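Local coordinates for periplasmic binding protein (Agrobacterium tumefaciens str. B6, PDB 5L9G), which binds the opine mannopine in the periplasm and probably delivers it to an ABC transporter for uptake, at residues F115-N120 with A289-K294; A39-A44 with K271-A276; K176-L181 with Y320-N325. All blocks are in the same frame, centred on the assembly; numbering follows the deposited sequence.

Contact 1 of 3, residues F115-N120 with A289-K294. With MO0 (mannopine), chain C.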
loop_
_atom_site.group_PDB
_atom_site.type_symbol
_atom_site.label_atom_id
_atom_site.label_comp_id
_atom_site.label_asym_id
_atom_site.label_seq_id
_atom_site.Cartn_x
_atom_site.Cartn_y
_atom_site.Cartn_z
ATOM N N PHE A 115 13.570 -4.814 6.489
ATOM C CA PHE A 115 12.716 -3.840 5.810
ATOM C C PHE A 115 12.951 -2.439 6.344
ATOM O O PHE A 115 13.047 -2.252 7.566
ATOM C CB PHE A 115 11.250 -4.265 6.061
ATOM C CG PHE A 115 10.116 -3.349 5.649
ATOM C CD1 PHE A 115 9.671 -2.340 6.496
ATOM C CD2 PHE A 115 9.449 -3.544 4.446
ATOM C CE1 PHE A 115 8.600 -1.510 6.125
ATOM C CE2 PHE A 115 8.372 -2.731 4.086
ATOM C CZ PHE A 115 7.946 -1.730 4.939
ATOM N N VAL A 116 13.000 -1.459 5.428
ATOM C CA VAL A 116 13.143 -0.036 5.747
ATOM C C VAL A 116 11.960 0.697 5.098
ATOM O O VAL A 116 11.830 0.687 3.868
ATOM C CB VAL A 116 14.510 0.591 5.324
ATOM C CG1 VAL A 116 14.551 2.077 5.675
ATOM C CG2 VAL A 116 15.687 -0.127 5.978
ATOM N N ALA A 117 11.120 1.348 5.918
ATOM C CA ALA A 117 9.966 2.110 5.418
ATOM C C ALA A 117 10.418 3.247 4.495
ATOM O O ALA A 117 11.505 3.815 4.685
ATOM C CB ALA A 117 9.176 2.694 6.584
ATOM N N ASN A 118 9.610 3.547 3.470
ATOM C CA ASN A 118 9.872 4.699 2.631
ATOM C C ASN A 118 8.666 5.673 2.660
ATOM O O ASN A 118 8.832 6.839 2.305
ATOM C CB ASN A 118 10.286 4.321 1.178
ATOM C CG ASN A 118 9.172 3.883 0.241
ATOM O OD1 ASN A 118 8.052 3.557 0.637
ATOM N ND2 ASN A 118 9.435 3.911 -1.056
ATOM N N SER A 119 7.460 5.202 3.079
ATOM C CA SER A 119 6.269 6.056 3.057
ATOM C C SER A 119 5.102 5.507 3.853
ATOM O O SER A 119 5.056 4.314 4.168
ATOM C CB SER A 119 5.791 6.226 1.602
ATOM O OG SER A 119 5.460 4.962 1.051
ATOM N N ASN A 120 4.140 6.397 4.133
ATOM C CA ASN A 120 2.818 6.087 4.650
ATOM C C ASN A 120 1.830 6.467 3.545
ATOM O O ASN A 120 2.039 7.447 2.817
ATOM C CB ASN A 120 2.476 6.801 5.956
ATOM C CG ASN A 120 3.296 6.280 7.103
ATOM O OD1 ASN A 120 3.270 5.092 7.446
ATOM N ND2 ASN A 120 4.105 7.137 7.669
ATOM N N ALA A 289 3.255 10.189 1.670
ATOM C CA ALA A 289 3.834 10.825 2.850
ATOM C C ALA A 289 5.191 10.194 3.118
ATOM O O ALA A 289 5.247 8.981 3.243
ATOM C CB ALA A 289 2.926 10.626 4.058
ATOM N N PRO A 290 6.292 10.967 3.198
ATOM C CA PRO A 290 7.608 10.347 3.495
ATOM C C PRO A 290 7.628 9.691 4.875
ATOM O O PRO A 290 6.904 10.140 5.775
ATOM C CB PRO A 290 8.588 11.526 3.415
ATOM C CG PRO A 290 7.761 12.735 3.664
ATOM C CD PRO A 290 6.400 12.433 3.065
ATOM N N ALA A 291 8.415 8.609 5.044
ATOM C CA ALA A 291 8.507 7.925 6.350
ATOM C C ALA A 291 9.622 8.530 7.215
ATOM O O ALA A 291 9.544 8.475 8.441
ATOM C CB ALA A 291 8.742 6.432 6.162
ATOM N N ASN A 292 10.652 9.111 6.580
ATOM C CA ASN A 292 11.760 9.733 7.310
ATOM C C ASN A 292 11.295 11.083 7.889
ATOM O O ASN A 292 11.055 12.028 7.138
ATOM C CB ASN A 292 12.984 9.903 6.402
ATOM C CG ASN A 292 14.247 10.291 7.130
ATOM O OD1 ASN A 292 14.226 10.946 8.174
ATOM N ND2 ASN A 292 15.383 9.919 6.578
ATOM N N MET A 293 11.156 11.149 9.229
ATOM C CA MET A 293 10.712 12.321 9.997
ATOM C C MET A 293 11.522 13.584 9.678
ATOM O O MET A 293 10.976 14.688 9.706
ATOM C CB MET A 293 10.792 12.033 11.513
ATOM C CG MET A 293 9.773 11.026 12.002
ATOM S SD MET A 293 10.075 10.375 13.680
ATOM C CE MET A 293 8.555 9.423 13.888
ATOM N N LYS A 294 12.827 13.420 9.390
ATOM C CA LYS A 294 13.719 14.522 9.043
ATOM C C LYS A 294 13.336 15.205 7.711
ATOM O O LYS A 294 13.632 16.386 7.549
ATOM C CB LYS A 294 15.185 14.071 9.032
ATOM C CG LYS A 294 15.731 13.660 10.399
ATOM C CD LYS A 294 17.102 12.980 10.282
ATOM C CE LYS A 294 18.264 13.947 10.306
ATOM N NZ LYS A 294 19.569 13.241 10.196
HETATM O OAB MO0 C . 4.110 -6.101 -0.829
HETATM C CAF MO0 C . 3.827 -6.249 -2.193
HETATM C CAG MO0 C . 2.742 -5.308 -2.685
HETATM O OAC MO0 C . 1.497 -5.892 -2.517
HETATM C CAH MO0 C . 2.837 -3.903 -2.143
HETATM O OAM MO0 C . 4.076 -3.346 -2.383
HETATM C CAI MO0 C . 1.721 -2.953 -2.580
HETATM O OAD MO0 C . 1.728 -2.775 -3.964
HETATM C CAJ MO0 C . 1.747 -1.656 -1.824
HETATM O OAE MO0 C . 1.616 -1.917 -0.455
HETATM C CAK MO0 C . 0.720 -0.617 -2.299
HETATM N N MO0 C . 1.406 0.661 -2.530
HETATM C CA MO0 C . 0.466 1.784 -2.765
HETATM C C MO0 C . 0.410 2.114 -4.237
HETATM O O MO0 C . 0.994 1.372 -5.055
HETATM C CB MO0 C . 0.787 3.011 -1.945
HETATM C CG MO0 C . 1.961 3.793 -2.494
HETATM C CD MO0 C . 2.606 4.677 -1.484
HETATM O OE1 MO0 C . 2.282 6.040 -1.506
HETATM N NE2 MO0 C . 3.421 4.275 -0.637
HETATM O OXT MO0 C . -0.275 3.094 -4.670
#

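Contact 2 of 3, residues A39-A44 with K271-A276. With EDO (1,2-ethanediol), chain H; EDO (1,2-ethanediol), chain E.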
loop_
_atom_site.group_PDB
_atom_site.type_symbol
_atom_site.label_atom_id
_atom_site.label_comp_id
_atom_site.label_asym_id
_atom_site.label_seq_id
_atom_site.Cartn_x
_atom_site.Cartn_y
_atom_site.Cartn_z
ATOM N N ALA A 39 12.226 10.980 -7.143
ATOM C CA ALA A 39 12.638 11.502 -5.846
ATOM C C ALA A 39 13.755 10.737 -5.169
ATOM O O ALA A 39 14.544 11.345 -4.437
ATOM C CB ALA A 39 11.440 11.544 -4.923
ATOM N N LEU A 40 13.796 9.407 -5.354
ATOM C CA LEU A 40 14.736 8.545 -4.632
ATOM C C LEU A 40 15.789 7.843 -5.469
ATOM O O LEU A 40 16.981 8.050 -5.238
ATOM C CB LEU A 40 13.950 7.488 -3.821
ATOM C CG LEU A 40 12.727 7.970 -3.012
ATOM C CD1 LEU A 40 11.915 6.776 -2.481
ATOM C CD2 LEU A 40 13.149 8.885 -1.872
ATOM N N TRP A 41 15.367 6.998 -6.428
ATOM C CA TRP A 41 16.282 6.143 -7.189
ATOM C C TRP A 41 17.253 6.919 -8.084
ATOM O O TRP A 41 18.457 6.766 -7.904
ATOM C CB TRP A 41 15.506 5.080 -7.983
ATOM C CG TRP A 41 14.469 4.320 -7.190
ATOM C CD1 TRP A 41 14.353 4.240 -5.827
ATOM C CD2 TRP A 41 13.417 3.513 -7.730
ATOM N NE1 TRP A 41 13.264 3.469 -5.489
ATOM C CE2 TRP A 41 12.675 3.003 -6.640
ATOM C CE3 TRP A 41 13.009 3.194 -9.040
ATOM C CZ2 TRP A 41 11.581 2.144 -6.817
ATOM C CZ3 TRP A 41 11.908 2.367 -9.213
ATOM C CH2 TRP A 41 11.204 1.858 -8.111
ATOM N N ALA A 42 16.747 7.750 -9.025
ATOM C CA ALA A 42 17.632 8.558 -9.891
ATOM C C ALA A 42 18.595 9.478 -9.085
ATOM O O ALA A 42 19.781 9.401 -9.344
ATOM C CB ALA A 42 16.827 9.356 -10.916
ATOM N N PRO A 43 18.181 10.298 -8.082
ATOM C CA PRO A 43 19.183 11.116 -7.368
ATOM C C PRO A 43 20.150 10.316 -6.490
ATOM O O PRO A 43 21.334 10.654 -6.469
ATOM C CB PRO A 43 18.349 12.118 -6.559
ATOM C CG PRO A 43 16.943 11.907 -6.966
ATOM C CD PRO A 43 16.826 10.554 -7.560
ATOM N N ALA A 44 19.667 9.251 -5.795
ATOM C CA ALA A 44 20.551 8.419 -4.953
ATOM C C ALA A 44 21.600 7.678 -5.791
ATOM O O ALA A 44 22.775 7.667 -5.421
ATOM C CB ALA A 44 19.751 7.434 -4.114
ATOM N N LYS A 271 20.546 2.384 1.601
ATOM C CA LYS A 271 20.975 3.293 2.677
ATOM C C LYS A 271 20.888 4.744 2.166
ATOM O O LYS A 271 20.266 5.593 2.814
ATOM C CB LYS A 271 22.410 2.962 3.154
ATOM C CG LYS A 271 22.866 3.792 4.352
ATOM C CD LYS A 271 24.167 3.264 4.981
ATOM C CE LYS A 271 24.483 3.998 6.260
ATOM N NZ LYS A 271 25.314 3.181 7.187
ATOM N N GLU A 272 21.448 4.998 0.975
ATOM C CA GLU A 272 21.434 6.324 0.367
ATOM C C GLU A 272 20.007 6.843 0.111
ATOM O O GLU A 272 19.682 7.932 0.568
ATOM C CB GLU A 272 22.268 6.338 -0.933
ATOM C CG GLU A 272 22.570 7.725 -1.498
ATOM C CD GLU A 272 23.432 8.655 -0.658
ATOM O OE1 GLU A 272 24.194 8.162 0.200
ATOM O OE2 GLU A 272 23.372 9.882 -0.884
ATOM N N MET A 273 19.158 6.077 -0.601
ATOM C CA MET A 273 17.794 6.521 -0.946
ATOM C C MET A 273 16.861 6.760 0.273
ATOM O O MET A 273 15.848 7.460 0.132
ATOM C CB MET A 273 17.125 5.582 -1.966
ATOM C CG MET A 273 16.609 4.267 -1.381
ATOM S SD MET A 273 15.772 3.249 -2.620
ATOM C CE MET A 273 17.170 2.780 -3.671
ATOM N N SER A 274 17.209 6.182 1.446
ATOM C CA SER A 274 16.417 6.333 2.676
ATOM C C SER A 274 16.662 7.688 3.357
ATOM O O SER A 274 15.938 8.047 4.295
ATOM C CB SER A 274 16.725 5.202 3.654
ATOM O OG SER A 274 16.348 3.935 3.144
ATOM N N LYS A 275 17.687 8.429 2.898
ATOM C CA LYS A 275 18.078 9.733 3.452
ATOM C C LYS A 275 17.000 10.805 3.319
ATOM O O LYS A 275 16.255 10.801 2.344
ATOM C CB LYS A 275 19.405 10.215 2.866
ATOM C CG LYS A 275 20.619 9.461 3.417
ATOM C CD LYS A 275 21.904 9.944 2.756
ATOM C CE LYS A 275 23.128 9.403 3.452
ATOM N NZ LYS A 275 24.378 9.804 2.747
ATOM N N ALA A 276 16.926 11.724 4.306
ATOM C CA ALA A 276 15.961 12.832 4.380
ATOM C C ALA A 276 15.969 13.731 3.123
ATOM O O ALA A 276 14.900 14.168 2.673
ATOM C CB ALA A 276 16.252 13.668 5.618
HETATM C C1 EDO H . 18.175 9.196 7.330
HETATM O O1 EDO H . 18.372 7.863 6.830
HETATM C C2 EDO H . 19.113 10.216 6.671
HETATM O O2 EDO H . 18.678 11.528 6.937
HETATM C C1 EDO E . 19.173 8.212 -13.475
HETATM O O1 EDO E . 18.195 7.218 -13.771
HETATM C C2 EDO E . 20.279 7.595 -12.579
HETATM O O2 EDO E . 20.724 8.537 -11.623
#

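Contact 3 of 3, residues K176-L181 with Y320-N325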
loop_
_atom_site.group_PDB
_atom_site.type_symbol
_atom_site.label_atom_id
_atom_site.label_comp_id
_atom_site.label_asym_id
_atom_site.label_seq_id
_atom_site.Cartn_x
_atom_site.Cartn_y
_atom_site.Cartn_z
ATOM N N LYS A 176 -10.808 -1.452 17.191
ATOM C CA LYS A 176 -11.057 -2.865 17.526
ATOM C C LYS A 176 -10.985 -3.808 16.293
ATOM O O LYS A 176 -11.288 -4.996 16.418
ATOM C CB LYS A 176 -12.400 -3.044 18.262
ATOM C CG LYS A 176 -12.555 -2.205 19.529
ATOM C CD LYS A 176 -12.279 -3.001 20.786
ATOM C CE LYS A 176 -12.539 -2.196 22.039
ATOM N NZ LYS A 176 -11.447 -1.221 22.319
ATOM N N VAL A 177 -10.605 -3.293 15.117
ATOM C CA VAL A 177 -10.528 -4.112 13.899
ATOM C C VAL A 177 -9.816 -5.451 14.131
ATOM O O VAL A 177 -10.341 -6.514 13.780
ATOM C CB VAL A 177 -9.879 -3.333 12.707
ATOM C CG1 VAL A 177 -9.539 -4.263 11.544
ATOM C CG2 VAL A 177 -10.783 -2.208 12.229
ATOM N N TYR A 178 -8.616 -5.392 14.717
ATOM C CA TYR A 178 -7.788 -6.580 14.866
ATOM C C TYR A 178 -8.133 -7.411 16.082
ATOM O O TYR A 178 -7.800 -8.595 16.099
ATOM C CB TYR A 178 -6.314 -6.219 14.791
ATOM C CG TYR A 178 -5.943 -5.688 13.422
ATOM C CD1 TYR A 178 -5.867 -6.536 12.321
ATOM C CD2 TYR A 178 -5.747 -4.325 13.210
ATOM C CE1 TYR A 178 -5.521 -6.051 11.051
ATOM C CE2 TYR A 178 -5.367 -3.836 11.958
ATOM C CZ TYR A 178 -5.262 -4.703 10.881
ATOM O OH TYR A 178 -4.899 -4.226 9.641
ATOM N N GLU A 179 -8.871 -6.837 17.051
ATOM C CA GLU A 179 -9.386 -7.591 18.186
ATOM C C GLU A 179 -10.518 -8.474 17.635
ATOM O O GLU A 179 -10.598 -9.649 17.973
ATOM C CB GLU A 179 -9.922 -6.635 19.260
ATOM C CG GLU A 179 -8.832 -5.982 20.091
ATOM C CD GLU A 179 -9.346 -5.108 21.220
ATOM O OE1 GLU A 179 -10.280 -5.539 21.936
ATOM O OE2 GLU A 179 -8.819 -3.984 21.383
ATOM N N PHE A 180 -11.351 -7.913 16.733
ATOM C CA PHE A 180 -12.450 -8.618 16.072
ATOM C C PHE A 180 -11.907 -9.757 15.208
ATOM O O PHE A 180 -12.443 -10.863 15.260
ATOM C CB PHE A 180 -13.294 -7.657 15.215
ATOM C CG PHE A 180 -14.431 -8.312 14.460
ATOM C CD1 PHE A 180 -15.597 -8.687 15.114
ATOM C CD2 PHE A 180 -14.326 -8.573 13.099
ATOM C CE1 PHE A 180 -16.644 -9.295 14.420
ATOM C CE2 PHE A 180 -15.373 -9.188 12.406
ATOM C CZ PHE A 180 -16.524 -9.545 13.072
ATOM N N LEU A 181 -10.834 -9.481 14.423
ATOM C CA LEU A 181 -10.201 -10.464 13.540
ATOM C C LEU A 181 -9.260 -11.438 14.279
ATOM O O LEU A 181 -8.710 -12.344 13.644
ATOM C CB LEU A 181 -9.448 -9.746 12.412
ATOM C CG LEU A 181 -10.280 -8.959 11.383
ATOM C CD1 LEU A 181 -9.370 -8.237 10.412
ATOM C CD2 LEU A 181 -11.275 -9.860 10.633
ATOM N N TYR A 320 -7.245 3.814 10.947
ATOM C CA TYR A 320 -6.678 2.847 11.881
ATOM C C TYR A 320 -5.423 2.332 11.147
ATOM O O TYR A 320 -5.419 2.303 9.914
ATOM C CB TYR A 320 -7.675 1.714 12.223
ATOM C CG TYR A 320 -7.882 0.771 11.063
ATOM C CD1 TYR A 320 -8.674 1.136 9.978
ATOM C CD2 TYR A 320 -7.191 -0.435 10.990
ATOM C CE1 TYR A 320 -8.797 0.314 8.865
ATOM C CE2 TYR A 320 -7.279 -1.249 9.868
ATOM C CZ TYR A 320 -8.108 -0.883 8.821
ATOM O OH TYR A 320 -8.205 -1.678 7.713
ATOM N N SER A 321 -4.370 1.963 11.890
ATOM C CA SER A 321 -3.130 1.473 11.273
ATOM C C SER A 321 -3.196 -0.004 10.931
ATOM O O SER A 321 -3.772 -0.789 11.694
ATOM C CB SER A 321 -1.933 1.733 12.176
ATOM O OG SER A 321 -1.586 3.106 12.206
ATOM N N VAL A 322 -2.566 -0.400 9.802
ATOM C CA VAL A 322 -2.461 -1.830 9.452
ATOM C C VAL A 322 -1.704 -2.530 10.604
ATOM O O VAL A 322 -0.819 -1.915 11.207
ATOM C CB VAL A 322 -1.771 -2.044 8.062
ATOM C CG1 VAL A 322 -0.327 -1.541 8.055
ATOM C CG2 VAL A 322 -1.841 -3.500 7.594
ATOM N N ASP A 323 -2.053 -3.785 10.916
ATOM C CA ASP A 323 -1.351 -4.508 11.960
ATOM C C ASP A 323 -0.558 -5.651 11.352
ATOM O O ASP A 323 -1.138 -6.690 11.034
ATOM C CB ASP A 323 -2.297 -5.010 13.072
ATOM C CG ASP A 323 -1.599 -5.632 14.279
ATOM O OD1 ASP A 323 -0.337 -5.735 14.263
ATOM O OD2 ASP A 323 -2.303 -6.028 15.220
ATOM N N PRO A 324 0.773 -5.480 11.193
ATOM C CA PRO A 324 1.592 -6.568 10.614
ATOM C C PRO A 324 1.544 -7.866 11.425
ATOM O O PRO A 324 1.700 -8.932 10.834
ATOM C CB PRO A 324 3.003 -5.983 10.564
ATOM C CG PRO A 324 2.815 -4.499 10.647
ATOM C CD PRO A 324 1.597 -4.297 11.509
ATOM N N ASN A 325 1.308 -7.787 12.758
ATOM C CA ASN A 325 1.198 -8.975 13.620
ATOM C C ASN A 325 0.018 -9.856 13.205
ATOM O O ASN A 325 0.151 -11.074 13.235
ATOM C CB ASN A 325 1.106 -8.589 15.098
ATOM C CG ASN A 325 2.331 -7.889 15.652
ATOM O OD1 ASN A 325 2.237 -7.022 16.527
ATOM N ND2 ASN A 325 3.510 -8.229 15.153
#

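Contact 1 of 3, residues F115-N120 with A289-K294
Ser119 and Asn120 pair with Ala289 and Pro290 as a short antiparallel pair of strands, strand 289-290 lying against strand 115-128. Asn120 and Ala289 form the hydrogen-bonded pair: Asn120 N gives to Ala289 O at 2.9 Å and fairly straight (160°), while Ala289 N returns a more bent bond to Asn120 O at 3.2 Å. Ser119 and Pro290 make the neighbouring non-hydrogen-bonded pair, where a proline fits because no N-H is needed, and Ser119 CA lies 3.1 Å from Ala289 O in a CA-H...O contact. Beyond it Ala291 N adds a weak bond to Asn118 O.

The side chain of Ser119 leads from the strand pairing to the ligand. Its CB sits 3.3 Å from Ala289 O, the carbonyl that accepts from Asn120 N. One bond further, chi1 of 61° sets OG between the backbone N and the carbonyl carbon, and there it accepts a hydrogen bond from NE2 of mannopine at 2.7 Å. A short side chain ending in an acceptor suits a strand residue this close to the mannopine amide nitrogen. Ala117 and Ala291 meet through their methyl groups, CB to CB 3.8 Å, small enough to let the chains come close.

On the side of strand 240-256, Asn118 and Ser119 both face Asp252, whose OD2 is hydrogen-bonded to mannopine. This is a classic beta bulge, here set in the wall of the opine pocket of a periplasmic binding protein.

Contact 2 of 3, residues A39-A44 with K271-A276
Leu40 and Met273 are the residues whose CA atoms lie nearest, 5.2 Å apart, where helix 30-48 meets the C-terminal end of helix 263-273. Helix 30-48 is irregular here: a wider pi-type turn spans residues 39-41, and a kink follows at Pro43, whose nitrogen carries no hydrogen to bond the preceding turn. Ala44 N then resumes the helical pattern by bonding Leu40 O. Segment 271-276 runs off helix 263-273, and Lys275 takes the N-cap position of the next helix. No hydrogen bond joins the two segments, so side-chain packing carries the contact.

Met273 makes most of the contact. Its CB rests 3.9 Å from Ala44 CB, where a bare methyl allows close approach, and 4.1 Å from Leu40 CB. With chi1 at 77° and CG between N and the carbonyl carbon, the chain runs on extended through chi2 to bring SD beside the indole of Trp41. SD lies 3.6 Å from Trp41 CD1, meeting the five-membered ring obliquely, 68° off its normal; CE also touches CD1. Sulfur is polarisable and the thioether flexible, which suits it to an aromatic neighbour. The indole NE1 is hydrogen-bonded to Tyr254 OH. Leu40 CD2 packs on Met273 O at 3.7 Å.

At the margin, Glu272 CG lies 3.9 Å from Ala44 CB, its chain bent at chi2. The carboxylate is shared: OE1 makes a salt bridge with Lys275 NZ, and OE2 bonds Tyr278 OH. Trp41 and Met273 also both pack on Ile25, making this a Met-aromatic contact where helices 30-48 and 263-273 pack together against strand 23-27, which pairs parallel with 52-56 and 76-80.

Contact 3 of 3, residues K176-L181 with Y320-N325
A partly buried aromatic packing contact, centred on Tyr178, joins the short helix 177-180 to the link between strand 320-321 and the C-terminal helix 324-343. Asp323 CB lies over the centre of one face of the Tyr178 ring, 3.5 Å from the centroid and 12° off the normal, a CH-pi contact, while Val177 CG1 from its own helix sits over the opposite face. The carboxylate of Asp323 stands almost perpendicular to the ring, 88° between the planes, with OD2 near the CB-CG end of the tyrosine. At the ring edge, near its plane, Ser321 O approaches Tyr178 CE2 at 3.4 Å.

The phenol completes the hold. Asp323 N gives a hydrogen bond to Tyr178 OH at 3.1 Å (151°), and the same oxygen is also hydrogen-bonded to Glu164 OE1 of helix 162-169. A tyrosine suits this place because its ring packs while its hydroxyl ties a backbone N-H to an acidic side chain.

Tyr320 forms the second half of the contact. Val177 CG2 stands over the centre of its ring, 4.2 Å from the centroid, in another CH-pi contact, and the edge of Tyr320 meets Tyr178 at CE2. The two methyls of Val177 thus serve both tyrosines: CG1 lies over Tyr178 and also meets Tyr320 CE2, while CG2 lies over the Tyr320 face. A beta-branched residue can reach both rings at once.

Asp323 does double duty: with its CG anti to the backbone N, OD1 accepts from Asn325 N at 3.0 Å, from above the carboxylate plane. That bond identifies Asp323 as the N-cap of helix 324-343, an aspartate cap whose CB is also packed against the face of an aromatic ring.

Contacts 1 and 2 adjoin, their centres 12 Å apart: Asn292 ND2 of contact 1 probably bonds Ser274 O of contact 2 at 3.0 Å, and Lys294 CB packs on Ala276 CB. Contact 3 lies on the other side of the chain's centre from contact 2, their centres 31 Å apart, and about 21 Å from contact 1, centre to centre, although contacts 1 and 3 both reach the same branched sheet. Their distances from mannopine differ: contact 1 touches it directly through Ser119, whereas contacts 2 and 3 lie farther off, the side chains of Leu40 and Val322 each standing about 9 Å from it.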